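Local structure of ribosome biogenesis Nep1 RNA methyltransferase (Archaeoglobus fulgidus, 3O7B) at residues Ala29-Ala35 with Phe105-Thr111; Phe80-Arg86 with Phe196-Phe202; Leu171-Gly177 with Glu214-Glu220. The protein probably methylates N1 of a pseudouridine in the small-subunit ribosomal RNA during ribosome biogenesis, using S-adenosyl-L-methionine as methyl donor. One frame throughout, in Å; residues are numbered along the deposited sequence.

In the fold
Contacts 1 and 3 belong to one mixed sheet; contact 2 joins two loops, one of which follows strand 189-194 of that sheet. Contact 1 pairs two strands near the middle, its centre about 5 Å from that of the chain, while contact 3 joins strand 168-172 to strand 212-215, at one edge of the sheet within this chain. Contacts 1 and 2 meet through Glu34, whose OE1 is 2.6 Å from Lys83 NZ in a salt bridge. Contacts 1 and 3 touch at Leu33 CD1 and Leu171 CD1, 3.6 Å apart, and Phe201 CZ of contact 2 packs 3.8 Å from Leu171 CD1. S-adenosylhomocysteine is shared: contact 2 holds its amino nitrogen, contact 3 its adenine and ribose.

Contact 1. Residues Ala29-Ala35 with Phe105-Thr111; sequences AFVFLEA and FEVYVHT
Phe30 and Phe105 form an edge-to-face pair: Phe30 CD2 lies over one face of the Phe105 ring, 3.6 Å from Phe105 CD1, with the planes at 57°. Phe105 CG sits between the backbone N and carbonyl carbon, a rotamer (chi1 62°) that turns one ring face to Phe30 CD2; Leu97 of helix 87-98 touches both residues. Replacing Phe105 by an alanine would probably leave the Phe30 edge without its aromatic face and open a gap beside Leu97.

Five backbone hydrogen bonds join the strands. Phe30 N and Phe32 N donate to Glu106 O and Tyr108 O, while Tyr108 N and His110 N return bonds to Phe30 O and Phe32 O. The fifth, Ala35 N to His110 O at 2.8 Å, follows a one-residue shift in register, a beta bulge; the CA register suggests Glu34, with positive phi, as the extra residue. The edge of the His110 ring, at His110 CD2, comes 2.9 Å from Glu34 N, near the ring plane.

Of the apolar contacts, Ala35 CB, past the corner, meets CG1 of Val109, whose side chain shares a face with Phe30 and Phe32. On the other face Ala29 CB approaches the Tyr108 ring edge at CE2. Strand axes 4.6 Å apart and 12° from parallel show a parallel pair; with strands on both sides, it lies inside the sheet of the SPOUT fold.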
loop_
_atom_site.group_PDB
_atom_site.type_symbol
_atom_site.label_atom_id
_atom_site.label_comp_id
_atom_site.label_asym_id
_atom_site.label_seq_id
_atom_site.Cartn_x
_atom_site.Cartn_y
_atom_site.Cartn_z
ATOM N N ALA A 29 2.346 6.042 20.053
ATOM C CA ALA A 29 2.757 4.900 19.260
ATOM C C ALA A 29 1.614 4.425 18.397
ATOM O O ALA A 29 0.452 4.540 18.768
ATOM C CB ALA A 29 3.209 3.745 20.170
ATOM N N PHE A 30 1.961 3.821 17.266
ATOM C CA PHE A 30 1.041 3.037 16.474
ATOM C C PHE A 30 1.429 1.590 16.594
ATOM O O PHE A 30 2.627 1.263 16.499
ATOM C CB PHE A 30 1.126 3.441 14.997
ATOM C CG PHE A 30 0.405 4.708 14.668
ATOM C CD1 PHE A 30 -0.806 4.671 13.963
ATOM C CD2 PHE A 30 0.943 5.953 15.021
ATOM C CE1 PHE A 30 -1.466 5.849 13.617
ATOM C CE2 PHE A 30 0.265 7.144 14.682
ATOM C CZ PHE A 30 -0.934 7.073 13.991
ATOM N N VAL A 31 0.443 0.728 16.857
ATOM C CA VAL A 31 0.672 -0.688 17.019
ATOM C C VAL A 31 -0.221 -1.454 16.065
ATOM O O VAL A 31 -1.458 -1.376 16.160
ATOM C CB VAL A 31 0.373 -1.170 18.484
ATOM C CG1 VAL A 31 0.735 -2.621 18.656
ATOM C CG2 VAL A 31 1.095 -0.282 19.488
ATOM N N PHE A 32 0.385 -2.212 15.154
ATOM C CA PHE A 32 -0.377 -3.118 14.312
ATOM C C PHE A 32 -0.528 -4.432 15.021
ATOM O O PHE A 32 0.466 -5.023 15.460
ATOM C CB PHE A 32 0.275 -3.249 12.930
ATOM C CG PHE A 32 0.258 -1.950 12.166
ATOM C CD1 PHE A 32 -0.936 -1.457 11.653
ATOM C CD2 PHE A 32 1.427 -1.194 12.010
ATOM C CE1 PHE A 32 -0.985 -0.218 11.002
ATOM C CE2 PHE A 32 1.384 0.046 11.334
ATOM C CZ PHE A 32 0.173 0.518 10.831
ATOM N N LEU A 33 -1.775 -4.854 15.171
ATOM C CA LEU A 33 -2.117 -6.033 15.988
ATOM C C LEU A 33 -2.343 -7.276 15.182
ATOM O O LEU A 33 -2.973 -7.247 14.106
ATOM C CB LEU A 33 -3.375 -5.750 16.808
ATOM C CG LEU A 33 -3.284 -4.662 17.857
ATOM C CD1 LEU A 33 -4.647 -4.536 18.526
ATOM C CD2 LEU A 33 -2.192 -4.964 18.914
ATOM N N GLU A 34 -1.856 -8.402 15.706
ATOM C CA GLU A 34 -2.058 -9.708 15.087
ATOM C C GLU A 34 -1.647 -9.681 13.613
ATOM O O GLU A 34 -2.323 -10.247 12.739
ATOM C CB GLU A 34 -3.505 -10.192 15.267
ATOM C CG GLU A 34 -3.841 -10.499 16.730
ATOM C CD GLU A 34 -5.247 -10.990 16.916
ATOM O OE1 GLU A 34 -5.857 -11.460 15.932
ATOM O OE2 GLU A 34 -5.728 -10.918 18.072
ATOM N N ALA A 35 -0.507 -9.043 13.348
ATOM C CA ALA A 35 -0.027 -8.980 11.963
ATOM C C ALA A 35 0.267 -10.371 11.449
ATOM O O ALA A 35 0.811 -11.240 12.159
ATOM C CB ALA A 35 1.180 -8.092 11.844
ATOM N N PHE A 105 5.968 9.807 16.947
ATOM C CA PHE A 105 5.451 8.521 17.365
ATOM C C PHE A 105 6.414 7.379 17.093
ATOM O O PHE A 105 7.289 7.445 16.218
ATOM C CB PHE A 105 4.062 8.246 16.761
ATOM C CG PHE A 105 4.035 8.189 15.244
ATOM C CD1 PHE A 105 4.311 7.002 14.574
ATOM C CD2 PHE A 105 3.664 9.313 14.504
ATOM C CE1 PHE A 105 4.252 6.946 13.177
ATOM C CE2 PHE A 105 3.593 9.266 13.109
ATOM C CZ PHE A 105 3.901 8.088 12.447
ATOM N N GLU A 106 6.262 6.338 17.889
ATOM C CA GLU A 106 6.931 5.066 17.685
ATOM C C GLU A 106 6.006 4.120 16.929
ATOM O O GLU A 106 4.790 4.336 16.896
ATOM C CB GLU A 106 7.308 4.409 19.016
ATOM C CG GLU A 106 8.415 5.067 19.816
ATOM C CD GLU A 106 8.865 4.163 20.969
ATOM O OE1 GLU A 106 8.085 3.946 21.940
ATOM O OE2 GLU A 106 9.997 3.638 20.904
ATOM N N VAL A 107 6.588 3.067 16.359
ATOM C CA VAL A 107 5.873 2.070 15.571
ATOM C C VAL A 107 6.218 0.666 16.010
ATOM O O VAL A 107 7.399 0.302 16.113
ATOM C CB VAL A 107 6.208 2.222 14.062
ATOM C CG1 VAL A 107 5.522 1.145 13.237
ATOM C CG2 VAL A 107 5.800 3.591 13.599
ATOM N N TYR A 108 5.183 -0.126 16.298
ATOM C CA TYR A 108 5.345 -1.515 16.663
ATOM C C TYR A 108 4.467 -2.409 15.833
ATOM O O TYR A 108 3.377 -1.997 15.401
ATOM C CB TYR A 108 4.950 -1.746 18.134
ATOM C CG TYR A 108 5.813 -1.019 19.130
ATOM C CD1 TYR A 108 6.952 -1.628 19.640
ATOM C CD2 TYR A 108 5.511 0.272 19.534
ATOM C CE1 TYR A 108 7.754 -0.979 20.566
ATOM C CE2 TYR A 108 6.311 0.929 20.471
ATOM C CZ TYR A 108 7.432 0.283 20.971
ATOM O OH TYR A 108 8.264 0.900 21.895
ATOM N N VAL A 109 4.924 -3.641 15.649
ATOM C CA VAL A 109 4.129 -4.669 15.013
ATOM C C VAL A 109 4.026 -5.827 16.005
ATOM O O VAL A 109 5.045 -6.339 16.476
ATOM C CB VAL A 109 4.767 -5.149 13.684
ATOM C CG1 VAL A 109 3.970 -6.320 13.091
ATOM C CG2 VAL A 109 4.845 -4.004 12.683
ATOM N N HIS A 110 2.795 -6.195 16.362
ATOM C CA HIS A 110 2.519 -7.370 17.166
ATOM C C HIS A 110 2.060 -8.439 16.195
ATOM O O HIS A 110 1.147 -8.190 15.391
ATOM C CB HIS A 110 1.439 -6.978 18.189
ATOM C CG HIS A 110 0.635 -8.112 18.734
ATOM N ND1 HIS A 110 1.005 -8.862 19.836
ATOM C CD2 HIS A 110 -0.581 -8.565 18.351
ATOM C CE1 HIS A 110 0.047 -9.743 20.088
ATOM N NE2 HIS A 110 -0.922 -9.584 19.203
ATOM N N THR A 111 2.694 -9.598 16.212
ATOM C CA THR A 111 2.338 -10.642 15.256
ATOM C C THR A 111 1.252 -11.572 15.811
ATOM O O THR A 111 0.962 -11.558 17.025
ATOM C CB THR A 111 3.539 -11.493 14.834
ATOM O OG1 THR A 111 3.895 -12.345 15.933
ATOM C CG2 THR A 111 4.726 -10.627 14.456
#

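Contact 2. Residues Phe80-Arg86 with Phe196-Phe202; sequences FREKRGR and FPHGDFF. With SAH (S-adenosyl-L-homocysteine), chain C.
Lys83 NZ is gripped from several sides. It donates to Asp200 O at 2.7 Å, the donor tilted 22° from the carbonyl plane, and stands over the centre of the Phe202 ring, 3.5 Å from its centroid and 8° off the normal, a close cation-pi contact. A second, longer cation-pi contact runs to the face of Phe196, whose centroid is 4.9 Å from Lys83 NZ. Glu34 OE1 forms a salt bridge with Lys83 NZ, while its OE2 probably accepts from Phe202 N. The lysine chain is extended beyond CG, which carries NZ past Phe202 in the opposite direction to that side chain.

Phe202 is in turn wedged against Phe80. Its CZ lies over one face of the Phe80 ring, 3.8 Å from Phe80 CG, and planes at 83° make the pair T-shaped; Arg84 NH1 takes the opposite face of Phe80.

Farther along, the two loops meet at carbonyl oxygens and carbon edges. Glu82 O faces the edge of the His198 ring, 3.3 Å from His198 CD2, and also approaches Pro197 CG. Arg86 lays its CG against Pro197 CG while its NH1 reaches Pro197 CB at 3.8 Å. Asp88 pairs with Arg86 NE, in keeping with the predicted role of Asp88 in stabilising Arg86, an arginine predicted to contact substrate rRNA.

On the cofactor side, Gly199 O accepts from SAH N, the amino nitrogen of S-adenosylhomocysteine, at 2.8 Å. The Phe196 ring approaches the ligand's CG. The ammonium charge of Lys83 is probably balanced by Glu34 and further stabilised by the close face of Phe202 and, more distantly, that of Phe196, while its bond to Asp200 O ties loop 80-86 to the loop that holds the cofactor's amino acid end.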
loop_
_atom_site.group_PDB
_atom_site.type_symbol
_atom_site.label_atom_id
_atom_site.label_comp_id
_atom_site.label_asym_id
_atom_site.label_seq_id
_atom_site.Cartn_x
_atom_site.Cartn_y
_atom_site.Cartn_z
ATOM N N PHE A 80 -6.591 -21.215 12.984
ATOM C CA PHE A 80 -6.899 -19.817 12.628
ATOM C C PHE A 80 -6.384 -19.416 11.237
ATOM O O PHE A 80 -5.823 -18.319 11.046
ATOM C CB PHE A 80 -6.492 -18.813 13.735
ATOM C CG PHE A 80 -5.046 -18.911 14.192
ATOM C CD1 PHE A 80 -4.057 -18.102 13.625
ATOM C CD2 PHE A 80 -4.683 -19.763 15.244
ATOM C CE1 PHE A 80 -2.717 -18.178 14.056
ATOM C CE2 PHE A 80 -3.356 -19.847 15.676
ATOM C CZ PHE A 80 -2.372 -19.054 15.084
ATOM N N ARG A 81 -6.610 -20.298 10.269
ATOM C CA ARG A 81 -5.996 -20.159 8.959
ATOM C C ARG A 81 -6.449 -18.887 8.253
ATOM O O ARG A 81 -5.672 -18.286 7.493
ATOM C CB ARG A 81 -6.233 -21.395 8.079
ATOM C CG ARG A 81 -5.478 -21.350 6.724
ATOM C CD ARG A 81 -6.448 -20.960 5.637
ATOM N NE ARG A 81 -5.865 -20.773 4.305
ATOM C CZ ARG A 81 -5.454 -19.605 3.817
ATOM N NH1 ARG A 81 -5.487 -18.501 4.565
ATOM N NH2 ARG A 81 -5.000 -19.546 2.575
ATOM N N GLU A 82 -7.677 -18.451 8.525
ATOM C CA GLU A 82 -8.211 -17.252 7.883
ATOM C C GLU A 82 -7.378 -15.998 8.194
ATOM O O GLU A 82 -7.399 -15.041 7.421
ATOM C CB GLU A 82 -9.695 -17.043 8.242
ATOM C CG GLU A 82 -9.981 -16.578 9.667
ATOM C CD GLU A 82 -9.935 -17.703 10.697
ATOM O OE1 GLU A 82 -9.780 -18.890 10.311
ATOM O OE2 GLU A 82 -10.065 -17.392 11.902
ATOM N N LYS A 83 -6.629 -16.019 9.298
ATOM C CA LYS A 83 -5.783 -14.873 9.671
ATOM C C LYS A 83 -4.383 -14.900 9.064
ATOM O O LYS A 83 -3.656 -13.907 9.153
ATOM C CB LYS A 83 -5.620 -14.802 11.196
ATOM C CG LYS A 83 -6.894 -14.438 11.924
ATOM C CD LYS A 83 -6.614 -14.212 13.394
ATOM C CE LYS A 83 -7.815 -13.591 14.073
ATOM N NZ LYS A 83 -7.584 -13.391 15.538
ATOM N N ARG A 84 -4.010 -16.020 8.451
ATOM C CA ARG A 84 -2.596 -16.322 8.201
ATOM C C ARG A 84 -2.164 -16.145 6.758
ATOM O O ARG A 84 -2.993 -16.180 5.842
ATOM C CB ARG A 84 -2.275 -17.733 8.690
ATOM C CG ARG A 84 -2.595 -17.899 10.156
ATOM C CD ARG A 84 -2.420 -19.339 10.608
ATOM N NE ARG A 84 -1.066 -19.568 11.084
ATOM C CZ ARG A 84 -0.720 -20.567 11.884
ATOM N NH1 ARG A 84 -1.637 -21.437 12.294
ATOM N NH2 ARG A 84 0.535 -20.687 12.281
ATOM N N GLY A 85 -0.860 -15.946 6.579
ATOM C CA GLY A 85 -0.234 -15.879 5.260
ATOM C C GLY A 85 -0.469 -14.596 4.493
ATOM O O GLY A 85 -0.399 -14.601 3.262
ATOM N N ARG A 86 -0.681 -13.497 5.207
ATOM C CA ARG A 86 -0.957 -12.195 4.540
ATOM C C ARG A 86 -0.044 -11.040 4.969
ATOM O O ARG A 86 -0.515 -10.036 5.485
ATOM C CB ARG A 86 -2.436 -11.834 4.675
ATOM C CG ARG A 86 -3.361 -12.843 3.986
ATOM C CD ARG A 86 -3.274 -12.779 2.440
ATOM N NE ARG A 86 -3.532 -11.418 1.987
ATOM C CZ ARG A 86 -4.735 -10.870 1.879
ATOM N NH1 ARG A 86 -5.830 -11.564 2.147
ATOM N NH2 ARG A 86 -4.839 -9.602 1.495
ATOM N N PHE A 196 -4.644 -8.111 9.967
ATOM C CA PHE A 196 -4.950 -9.467 9.508
ATOM C C PHE A 196 -6.230 -9.360 8.665
ATOM O O PHE A 196 -6.981 -8.407 8.805
ATOM C CB PHE A 196 -5.149 -10.419 10.711
ATOM C CG PHE A 196 -6.146 -9.921 11.718
ATOM C CD1 PHE A 196 -7.494 -10.267 11.619
ATOM C CD2 PHE A 196 -5.758 -9.059 12.741
ATOM C CE1 PHE A 196 -8.422 -9.784 12.553
ATOM C CE2 PHE A 196 -6.681 -8.572 13.669
ATOM C CZ PHE A 196 -8.017 -8.926 13.572
ATOM N N PRO A 197 -6.452 -10.312 7.747
ATOM C CA PRO A 197 -7.562 -10.130 6.796
ATOM C C PRO A 197 -8.983 -10.510 7.237
ATOM O O PRO A 197 -9.956 -9.954 6.717
ATOM C CB PRO A 197 -7.151 -11.019 5.620
ATOM C CG PRO A 197 -6.336 -12.072 6.223
ATOM C CD PRO A 197 -5.636 -11.490 7.424
ATOM N N HIS A 198 -9.098 -11.466 8.160
ATOM C CA HIS A 198 -10.405 -12.051 8.514
ATOM C C HIS A 198 -10.466 -12.377 9.984
ATOM O O HIS A 198 -9.434 -12.565 10.625
ATOM C CB HIS A 198 -10.671 -13.360 7.764
ATOM C CG HIS A 198 -10.595 -13.242 6.280
ATOM N ND1 HIS A 198 -11.548 -12.581 5.540
ATOM C CD2 HIS A 198 -9.682 -13.714 5.398
ATOM C CE1 HIS A 198 -11.220 -12.645 4.262
ATOM N NE2 HIS A 198 -10.094 -13.323 4.149
ATOM N N GLY A 199 -11.690 -12.496 10.498
ATOM C CA GLY A 199 -11.890 -12.887 11.893
ATOM C C GLY A 199 -11.856 -11.712 12.847
ATOM O O GLY A 199 -11.831 -10.553 12.448
ATOM N N ASP A 200 -11.874 -12.033 14.136
ATOM C CA ASP A 200 -11.887 -11.031 15.199
ATOM C C ASP A 200 -10.609 -11.173 16.002
ATOM O O ASP A 200 -9.947 -12.192 15.909
ATOM C CB ASP A 200 -13.079 -11.273 16.125
ATOM C CG ASP A 200 -14.401 -11.058 15.427
ATOM O OD1 ASP A 200 -15.039 -12.067 15.053
ATOM O OD2 ASP A 200 -14.785 -9.884 15.235
ATOM N N PHE A 201 -10.276 -10.162 16.796
ATOM C CA PHE A 201 -9.104 -10.248 17.666
ATOM C C PHE A 201 -9.182 -11.457 18.588
ATOM O O PHE A 201 -10.262 -11.799 19.079
ATOM C CB PHE A 201 -8.975 -8.999 18.527
ATOM C CG PHE A 201 -8.702 -7.747 17.739
ATOM C CD1 PHE A 201 -7.447 -7.524 17.190
ATOM C CD2 PHE A 201 -9.687 -6.788 17.570
ATOM C CE1 PHE A 201 -7.196 -6.358 16.464
ATOM C CE2 PHE A 201 -9.437 -5.616 16.840
ATOM C CZ PHE A 201 -8.181 -5.411 16.297
ATOM N N PHE A 202 -8.049 -12.107 18.817
ATOM C CA PHE A 202 -7.957 -13.106 19.889
ATOM C C PHE A 202 -8.313 -12.458 21.219
ATOM O O PHE A 202 -7.982 -11.302 21.493
ATOM C CB PHE A 202 -6.536 -13.646 20.001
ATOM C CG PHE A 202 -6.083 -14.465 18.815
ATOM C CD1 PHE A 202 -6.851 -15.533 18.329
ATOM C CD2 PHE A 202 -4.848 -14.193 18.209
ATOM C CE1 PHE A 202 -6.411 -16.294 17.238
ATOM C CE2 PHE A 202 -4.399 -14.948 17.124
ATOM C CZ PHE A 202 -5.180 -16.004 16.634
HETATM N N SAH C . -12.448 -7.886 11.988
HETATM C CA SAH C . -12.366 -7.658 10.515
HETATM C CB SAH C . -11.052 -8.217 9.985
HETATM C CG SAH C . -9.878 -7.256 10.158
HETATM S SD SAH C . -10.144 -5.651 9.344
HETATM C C SAH C . -13.551 -8.266 9.771
HETATM O O SAH C . -14.490 -8.770 10.393
HETATM C "C5'" SAH C . -8.640 -4.728 9.762
HETATM C "C4'" SAH C . -8.686 -3.784 10.959
HETATM O "O4'" SAH C . -9.286 -2.545 10.630
HETATM C "C3'" SAH C . -9.508 -4.277 12.135
HETATM O "O3'" SAH C . -8.818 -5.246 12.885
HETATM C "C2'" SAH C . -9.743 -2.994 12.888
HETATM O "O2'" SAH C . -8.583 -2.635 13.644
HETATM C "C1'" SAH C . -9.911 -1.980 11.772
HETATM N N9 SAH C . -11.311 -1.665 11.379
HETATM C C8 SAH C . -12.062 -2.274 10.400
HETATM N N7 SAH C . -13.270 -1.654 10.337
HETATM C C5 SAH C . -13.281 -0.646 11.235
HETATM C C6 SAH C . -14.240 0.293 11.593
HETATM N N6 SAH C . -15.443 0.325 10.997
HETATM N N1 SAH C . -13.953 1.219 12.568
HETATM C C2 SAH C . -12.729 1.205 13.213
HETATM N N3 SAH C . -11.787 0.266 12.858
HETATM C C4 SAH C . -12.055 -0.649 11.900
#

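Contact 3. Residues Leu171-Gly177 with Glu214-Glu220; sequences LFREKGG and EVSLGTE. With SAH (S-adenosyl-L-homocysteine), chain C; TYR (tyrosine), chain B.
Glu214 and Arg173 form the main salt bridge here: Arg173 NH1 gives Glu214 OE2 a bond of 2.6 Å, lying in the guanidinium plane but 35° out of the carboxylate plane on its syn side. The same OE2 accepts from a water, and Lys175 NZ adds a long salt bridge, 3.7 Å, to Glu214 OE1 and a weak bond to the same water.

In the backbone, Val215 N donates to Leu171 O, and Arg173 N to Val215 O. After the type I turn Arg173-Gly176 the chain returns, so that Gly177 N donates to Glu214 O at 2.8 Å, nearly straight at 178° yet above the carbonyl plane, and Gly177 O accepts from Ser216 N. The parallel pair Leu171-Phe172 with Glu214-Val215 runs into loops of the cofactor site, which in SPOUT methyltransferases is formed by the C-terminal trefoil knot. Ser216 OG, anti to the backbone N (chi1 -179°), donates to Glu174 O and accepts from Gly218 N in an ST turn.

S-adenosylhomocysteine pairs with four further backbone groups. Leu217 N donates to adenine N1 at 2.9 Å; N6 gives bonds to Gly218 O and Glu220 O; ribose O2' donates to Phe172 O at 2.6 Å. Val215 CB lies over a face of the Phe172 ring in a CH-pi contact.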
loop_
_atom_site.group_PDB
_atom_site.type_symbol
_atom_site.label_atom_id
_atom_site.label_comp_id
_atom_site.label_asym_id
_atom_site.label_seq_id
_atom_site.Cartn_x
_atom_site.Cartn_y
_atom_site.Cartn_z
ATOM N N LEU A 171 -8.327 1.310 20.510
ATOM C CA LEU A 171 -8.473 0.125 19.682
ATOM C C LEU A 171 -9.520 0.412 18.623
ATOM O O LEU A 171 -10.685 0.677 18.930
ATOM C CB LEU A 171 -8.899 -1.100 20.506
ATOM C CG LEU A 171 -9.103 -2.383 19.717
ATOM C CD1 LEU A 171 -7.779 -2.852 19.074
ATOM C CD2 LEU A 171 -9.694 -3.490 20.590
ATOM N N PHE A 172 -9.100 0.384 17.367
ATOM C CA PHE A 172 -10.033 0.638 16.282
ATOM C C PHE A 172 -10.746 -0.652 15.914
ATOM O O PHE A 172 -10.121 -1.644 15.554
ATOM C CB PHE A 172 -9.295 1.334 15.122
ATOM C CG PHE A 172 -8.988 2.766 15.438
ATOM C CD1 PHE A 172 -9.901 3.784 15.116
ATOM C CD2 PHE A 172 -7.850 3.113 16.156
ATOM C CE1 PHE A 172 -9.668 5.106 15.487
ATOM C CE2 PHE A 172 -7.604 4.433 16.524
ATOM C CZ PHE A 172 -8.522 5.436 16.191
ATOM N N ARG A 173 -12.071 -0.655 16.101
ATOM C CA ARG A 173 -12.915 -1.783 15.697
ATOM C C ARG A 173 -14.278 -1.240 15.311
ATOM O O ARG A 173 -14.744 -0.252 15.879
ATOM C CB ARG A 173 -13.155 -2.834 16.799
ATOM C CG ARG A 173 -12.442 -2.692 18.101
ATOM C CD ARG A 173 -13.119 -3.587 19.162
ATOM N NE ARG A 173 -13.153 -4.999 18.793
ATOM C CZ ARG A 173 -13.331 -6.002 19.655
ATOM N NH1 ARG A 173 -13.497 -5.763 20.952
ATOM N NH2 ARG A 173 -13.333 -7.250 19.221
ATOM N N GLU A 174 -14.913 -1.933 14.371
ATOM C CA GLU A 174 -16.234 -1.575 13.878
ATOM C C GLU A 174 -17.270 -1.424 14.993
ATOM O O GLU A 174 -18.075 -0.499 14.951
ATOM C CB GLU A 174 -16.698 -2.604 12.853
ATOM C CG GLU A 174 -18.048 -2.276 12.221
ATOM C CD GLU A 174 -18.497 -3.322 11.231
ATOM O OE1 GLU A 174 -17.696 -4.231 10.912
ATOM O OE2 GLU A 174 -19.661 -3.233 10.770
ATOM N N LYS A 175 -17.220 -2.301 15.995
ATOM C CA LYS A 175 -18.225 -2.299 17.074
ATOM C C LYS A 175 -17.992 -1.228 18.145
ATOM O O LYS A 175 -18.771 -1.109 19.099
ATOM C CB LYS A 175 -18.326 -3.687 17.727
ATOM C CG LYS A 175 -17.059 -4.134 18.458
ATOM C CD LYS A 175 -17.340 -5.187 19.523
ATOM C CE LYS A 175 -17.776 -4.526 20.826
ATOM N NZ LYS A 175 -17.384 -5.321 22.017
ATOM N N GLY A 176 -16.923 -0.452 17.988
ATOM C CA GLY A 176 -16.571 0.592 18.940
ATOM C C GLY A 176 -17.455 1.821 18.908
ATOM O O GLY A 176 -18.482 1.856 18.217
ATOM N N GLY A 177 -17.041 2.841 19.647
ATOM C CA GLY A 177 -17.856 4.032 19.847
ATOM C C GLY A 177 -17.479 5.226 18.993
ATOM O O GLY A 177 -16.496 5.197 18.242
ATOM N N GLU A 214 -12.591 1.632 22.673
ATOM C CA GLU A 214 -12.859 1.088 21.339
ATOM C C GLU A 214 -13.473 2.158 20.478
ATOM O O GLU A 214 -14.492 2.757 20.848
ATOM C CB GLU A 214 -13.826 -0.084 21.387
ATOM C CG GLU A 214 -13.366 -1.242 22.195
ATOM C CD GLU A 214 -14.349 -2.382 22.141
ATOM O OE1 GLU A 214 -15.564 -2.115 21.969
ATOM O OE2 GLU A 214 -13.905 -3.541 22.268
ATOM N N VAL A 215 -12.858 2.380 19.315
ATOM C CA VAL A 215 -13.246 3.487 18.439
ATOM C C VAL A 215 -13.663 2.952 17.073
ATOM O O VAL A 215 -12.923 2.184 16.428
ATOM C CB VAL A 215 -12.091 4.510 18.261
ATOM C CG1 VAL A 215 -12.539 5.701 17.406
ATOM C CG2 VAL A 215 -11.555 4.981 19.626
ATOM N N SER A 216 -14.870 3.332 16.655
ATOM C CA SER A 216 -15.379 2.954 15.346
ATOM C C SER A 216 -15.304 4.143 14.387
ATOM O O SER A 216 -15.504 5.293 14.780
ATOM C CB SER A 216 -16.822 2.453 15.438
ATOM O OG SER A 216 -17.288 2.073 14.151
ATOM N N LEU A 217 -14.976 3.854 13.132
ATOM C CA LEU A 217 -14.993 4.874 12.085
ATOM C C LEU A 217 -16.324 4.896 11.332
ATOM O O LEU A 217 -16.632 5.866 10.642
ATOM C CB LEU A 217 -13.849 4.656 11.094
ATOM C CG LEU A 217 -12.435 4.748 11.671
ATOM C CD1 LEU A 217 -11.420 4.449 10.563
ATOM C CD2 LEU A 217 -12.173 6.106 12.306
ATOM N N GLY A 218 -17.102 3.832 11.466
ATOM C CA GLY A 218 -18.374 3.730 10.747
ATOM C C GLY A 218 -19.005 2.356 10.814
ATOM O O GLY A 218 -18.441 1.426 11.400
ATOM N N THR A 219 -20.163 2.235 10.162
ATOM C CA THR A 219 -21.039 1.057 10.235
ATOM C C THR A 219 -20.653 -0.095 9.300
ATOM O O THR A 219 -21.465 -0.995 9.050
ATOM C CB THR A 219 -22.506 1.455 9.902
ATOM O OG1 THR A 219 -22.592 1.860 8.525
ATOM C CG2 THR A 219 -22.969 2.602 10.785
ATOM N N GLU A 220 -19.424 -0.066 8.788
ATOM C CA GLU A 220 -18.947 -1.046 7.803
ATOM C C GLU A 220 -17.573 -1.540 8.237
ATOM O O GLU A 220 -16.889 -0.849 8.995
ATOM C CB GLU A 220 -18.801 -0.403 6.413
ATOM C CG GLU A 220 -19.881 0.601 6.008
ATOM C CD GLU A 220 -19.358 1.645 5.023
ATOM O OE1 GLU A 220 -19.234 2.837 5.413
ATOM O OE2 GLU A 220 -19.055 1.261 3.869
HETATM N N SAH C . -12.448 -7.886 11.988
HETATM C CA SAH C . -12.366 -7.658 10.515
HETATM C CB SAH C . -11.052 -8.217 9.985
HETATM C CG SAH C . -9.878 -7.256 10.158
HETATM S SD SAH C . -10.144 -5.651 9.344
HETATM C C SAH C . -13.551 -8.266 9.771
HETATM O O SAH C . -14.490 -8.770 10.393
HETATM C "C5'" SAH C . -8.640 -4.728 9.762
HETATM C "C4'" SAH C . -8.686 -3.784 10.959
HETATM O "O4'" SAH C . -9.286 -2.545 10.630
HETATM C "C3'" SAH C . -9.508 -4.277 12.135
HETATM O "O3'" SAH C . -8.818 -5.246 12.885
HETATM C "C2'" SAH C . -9.743 -2.994 12.888
HETATM O "O2'" SAH C . -8.583 -2.635 13.644
HETATM C "C1'" SAH C . -9.911 -1.980 11.772
HETATM N N9 SAH C . -11.311 -1.665 11.379
HETATM C C8 SAH C . -12.062 -2.274 10.400
HETATM N N7 SAH C . -13.270 -1.654 10.337
HETATM C C5 SAH C . -13.281 -0.646 11.235
HETATM C C6 SAH C . -14.240 0.293 11.593
HETATM N N6 SAH C . -15.443 0.325 10.997
HETATM N N1 SAH C . -13.953 1.219 12.568
HETATM C C2 SAH C . -12.729 1.205 13.213
HETATM N N3 SAH C . -11.787 0.266 12.858
HETATM C C4 SAH C . -12.055 -0.649 11.900
HETATM N N TYR B . -18.467 8.901 10.495
HETATM C CA TYR B . -19.694 8.377 11.162
HETATM C C TYR B . -20.790 9.445 11.158
HETATM O O TYR B . -20.503 10.645 11.190
HETATM C CB TYR B . -19.375 7.955 12.602
HETATM C CG TYR B . -20.029 6.660 13.053
HETATM C CD1 TYR B . -21.404 6.456 12.918
HETATM C CD2 TYR B . -19.269 5.644 13.640
HETATM C CE1 TYR B . -22.004 5.272 13.342
HETATM C CE2 TYR B . -19.860 4.454 14.068
HETATM C CZ TYR B . -21.228 4.277 13.916
HETATM O OH TYR B . -21.822 3.106 14.335
HETATM O OXT TYR B . -21.987 9.140 11.121
HETATM O O HOH W 1 -15.230 -4.532 24.390
#